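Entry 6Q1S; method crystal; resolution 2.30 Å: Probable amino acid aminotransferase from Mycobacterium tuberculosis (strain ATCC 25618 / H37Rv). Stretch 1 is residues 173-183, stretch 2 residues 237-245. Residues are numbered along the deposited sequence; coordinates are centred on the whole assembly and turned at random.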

# COMPACT_ATOMS: atom_id res chain seq x y z
N VAL B 173 -9.13 -12.51 -9.12
CA VAL B 173 -7.83 -13.17 -9.02
C VAL B 173 -7.83 -14.05 -7.79
O VAL B 173 -8.44 -13.71 -6.77
N ILE B 174 -7.17 -15.20 -7.88
CA ILE B 174 -6.87 -16.04 -6.73
C ILE B 174 -5.35 -16.05 -6.59
O ILE B 174 -4.64 -16.54 -7.48
N PHE B 175 -4.86 -15.49 -5.49
CA PHE B 175 -3.43 -15.43 -5.25
C PHE B 175 -2.90 -16.80 -4.85
O PHE B 175 -3.48 -17.47 -3.98
N VAL B 176 -1.80 -17.22 -5.46
CA VAL B 176 -1.14 -18.46 -5.11
C VAL B 176 0.27 -18.12 -4.65
O VAL B 176 0.95 -17.29 -5.26
N SER B 177 0.69 -18.75 -3.56
CA SER B 177 2.01 -18.51 -2.99
C SER B 177 3.10 -19.17 -3.83
O SER B 177 2.85 -20.04 -4.66
N THR B 178 4.34 -18.73 -3.59
CA THR B 178 5.49 -19.34 -4.27
C THR B 178 5.61 -20.82 -3.91
O THR B 178 6.12 -21.61 -4.70
N ASP B 179 5.15 -21.19 -2.72
CA ASP B 179 5.12 -22.59 -2.30
C ASP B 179 4.10 -23.40 -3.08
O ASP B 179 4.20 -24.63 -3.11
N GLY B 180 3.15 -22.74 -3.72
CA GLY B 180 2.12 -23.41 -4.48
C GLY B 180 0.82 -23.58 -3.73
O GLY B 180 -0.04 -24.35 -4.18
N TYR B 181 0.67 -22.92 -2.59
CA TYR B 181 -0.53 -23.01 -1.77
C TYR B 181 -1.44 -21.82 -2.03
O TYR B 181 -0.98 -20.70 -2.28
N VAL B 182 -2.75 -22.06 -1.96
CA VAL B 182 -3.73 -21.01 -2.17
C VAL B 182 -3.73 -20.05 -0.99
O VAL B 182 -3.74 -20.47 0.17
N LEU B 183 -3.71 -18.75 -1.29
CA LEU B 183 -3.70 -17.72 -0.26
C LEU B 183 -5.08 -17.09 -0.10
O LEU B 183 -5.86 -17.51 0.77
N ARG B 237 -7.21 -25.76 5.91
CA ARG B 237 -6.29 -26.71 5.30
C ARG B 237 -5.37 -25.98 4.33
O ARG B 237 -5.64 -24.85 3.91
N ALA B 238 -4.26 -26.63 4.01
CA ALA B 238 -3.35 -26.13 2.98
C ALA B 238 -3.91 -26.51 1.62
O ALA B 238 -3.78 -27.65 1.18
N LEU B 239 -4.53 -25.55 0.94
CA LEU B 239 -5.13 -25.81 -0.36
C LEU B 239 -4.12 -25.51 -1.46
O LEU B 239 -3.34 -24.56 -1.37
N ARG B 240 -4.14 -26.34 -2.50
CA ARG B 240 -3.29 -26.17 -3.67
C ARG B 240 -4.16 -25.85 -4.88
O ARG B 240 -5.39 -25.89 -4.81
N VAL B 241 -3.50 -25.51 -5.98
CA VAL B 241 -4.24 -25.20 -7.20
C VAL B 241 -5.00 -26.42 -7.69
O VAL B 241 -6.11 -26.31 -8.21
N ALA B 242 -4.43 -27.61 -7.50
CA ALA B 242 -5.12 -28.84 -7.87
C ALA B 242 -6.41 -29.02 -7.07
O ALA B 242 -7.43 -29.43 -7.62
N ASP B 243 -6.37 -28.71 -5.77
CA ASP B 243 -7.57 -28.79 -4.95
C ASP B 243 -8.64 -27.79 -5.38
O ASP B 243 -9.82 -27.99 -5.06
N LEU B 244 -8.25 -26.72 -6.07
CA LEU B 244 -9.24 -25.76 -6.55
C LEU B 244 -10.09 -26.36 -7.66
O LEU B 244 -11.30 -26.14 -7.72
N PHE B 245 -9.47 -27.14 -8.56
CA PHE B 245 -10.19 -27.68 -9.71
C PHE B 245 -11.06 -28.88 -9.37
O PHE B 245 -12.01 -29.15 -10.10

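The apolar packing centres on Val182, whose CA-to-CB bond points toward the second stretch. Its chi1 is t. Val182 CG2 lies 3.6 Å from Leu244 CD1, and Val182 CB lies 4.0 Å from Leu239 CB. Leu244 reaches back from the helix with chi1 m and chi2 t. The same Leu244 CD1 also meets Ile174 CG2 at 4.1 Å, so one methyl touches both residues. Ile174 is m at chi1 and t at chi2, and its CA-to-CB bond points toward the second stretch. The CA-to-CB bond of Val176 also points toward the second stretch, and its chi1 is t. Val176 CG1 packs against Val241 CG2 at 3.8 Å; Val241 is also t. Leu239 is m at chi1 and p at chi2, and its CA-to-CB bond points sideways. Tyr181 CD2 touches Ala238 CB at 3.7 Å.

The backbone supplies one strong polar tie. Val182 N donates to Leu239 O at 2.6 Å, and the bond is nearly straight at 172°. The side chains of the same two residues are also in contact. Leu239 O also receives a CA-H...O contact from Tyr181 CA at 3.2 Å.

Arg240 makes the cation-pi contact. Its CA-to-CB bond points away, but the chain folds back, with chi1 m, chi2 at -96° and chi3 m. The guanidinium carbon, Arg240 CZ, sits 4.9 Å from the centroid of the Tyr181 ring, over its face. Tyr181 has chi1 m and chi2 100°. Arg240 NH1 also gives a weak hydrogen bond to Asp179 O at 2.9 Å. Gly180 O lies over one face of the guanidinium. A CB on Gly180 would fall 2.8 Å from Arg240 NH1, a clash.

Two side-chain hydrogen bonds form within the stretches. Tyr181 N donates to Ser177 OG at 3.0 Å across the turn. Arg240 N donates weakly to Asp243 OD1 at 3.3 Å. Val173, Phe175 and Leu183 make no contact with the second stretch.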

# COMPACT_ATOMS: atom_id res chain seq x y z
CB VAL B 173 -6.67 -12.14 -8.96
CG1 VAL B 173 -5.36 -12.80 -8.56
CG2 VAL B 173 -6.51 -11.44 -10.29
CB ILE B 174 -7.43 -17.46 -6.89
CG1 ILE B 174 -8.96 -17.43 -6.85
CG2 ILE B 174 -6.89 -18.36 -5.79
CD1 ILE B 174 -9.60 -18.79 -6.99
CB PHE B 175 -3.11 -14.41 -4.16
CG PHE B 175 -2.95 -13.01 -4.66
CD1 PHE B 175 -2.12 -12.74 -5.74
CD2 PHE B 175 -3.63 -11.96 -4.06
CE1 PHE B 175 -1.97 -11.45 -6.20
CE2 PHE B 175 -3.48 -10.67 -4.52
CZ PHE B 175 -2.65 -10.41 -5.60
CB VAL B 176 -1.10 -19.46 -6.29
CG1 VAL B 176 -0.63 -20.82 -5.82
CG2 VAL B 176 -2.47 -19.55 -6.95
CB SER B 177 2.05 -19.04 -1.56
OG SER B 177 1.88 -20.44 -1.53
CB THR B 178 6.77 -18.59 -3.91
OG1 THR B 178 6.55 -17.18 -3.99
CG2 THR B 178 7.90 -18.97 -4.87
CB ASP B 179 4.82 -22.60 -0.80
CG ASP B 179 5.88 -23.30 0.02
OD1 ASP B 179 6.75 -23.97 -0.56
OD2 ASP B 179 5.92 -23.03 1.25
CB TYR B 181 -0.15 -23.07 -0.28
CG TYR B 181 0.63 -24.32 0.08
CD1 TYR B 181 2.01 -24.28 0.22
CD2 TYR B 181 -0.01 -25.54 0.29
CE1 TYR B 181 2.73 -25.41 0.54
CE2 TYR B 181 0.71 -26.68 0.61
CZ TYR B 181 2.08 -26.60 0.74
OH TYR B 181 2.79 -27.73 1.06
CB VAL B 182 -5.13 -21.61 -2.40
CG1 VAL B 182 -6.17 -20.51 -2.54
CG2 VAL B 182 -5.12 -22.49 -3.64
CB LEU B 183 -2.66 -16.65 -0.59
CG LEU B 183 -1.20 -17.10 -0.56
CD1 LEU B 183 -0.28 -15.99 -1.02
CD2 LEU B 183 -0.82 -17.55 0.84
CB ARG B 237 -7.04 -27.83 4.56
CG ARG B 237 -8.04 -28.61 5.41
CD ARG B 237 -8.10 -30.06 4.97
NE ARG B 237 -9.41 -30.66 5.23
CZ ARG B 237 -9.82 -31.12 6.41
NH1 ARG B 237 -9.02 -31.05 7.47
NH2 ARG B 237 -11.03 -31.64 6.54
CB ALA B 238 -1.95 -26.69 3.19
CB LEU B 239 -6.40 -24.98 -0.59
CG LEU B 239 -7.72 -25.21 0.15
CD1 LEU B 239 -7.60 -25.10 1.65
CD2 LEU B 239 -8.77 -24.24 -0.37
CB ARG B 240 -2.48 -27.44 -3.93
CG ARG B 240 -1.80 -28.01 -2.69
CD ARG B 240 -0.37 -27.55 -2.58
NE ARG B 240 0.45 -28.06 -3.68
CZ ARG B 240 1.72 -27.72 -3.88
NH1 ARG B 240 2.32 -26.87 -3.07
NH2 ARG B 240 2.39 -28.23 -4.91
CB VAL B 241 -3.28 -24.65 -8.28
CG1 VAL B 241 -3.99 -24.52 -9.62
CG2 VAL B 241 -2.73 -23.30 -7.86
CB ALA B 242 -4.20 -30.05 -7.67
CB ASP B 243 -7.21 -28.57 -3.47
CG ASP B 243 -6.24 -29.60 -2.96
OD1 ASP B 243 -5.53 -29.32 -1.97
OD2 ASP B 243 -6.14 -30.69 -3.57
CB LEU B 244 -8.55 -24.49 -7.04
CG LEU B 244 -7.92 -23.60 -5.96
CD1 LEU B 244 -7.22 -22.40 -6.60
CD2 LEU B 244 -8.96 -23.15 -4.95
CB PHE B 245 -9.19 -28.05 -10.80
CG PHE B 245 -8.54 -26.86 -11.46
CD1 PHE B 245 -9.24 -26.10 -12.38
CD2 PHE B 245 -7.24 -26.51 -11.16
CE1 PHE B 245 -8.65 -25.00 -12.99
CE2 PHE B 245 -6.64 -25.42 -11.76
CZ PHE B 245 -7.35 -24.66 -12.68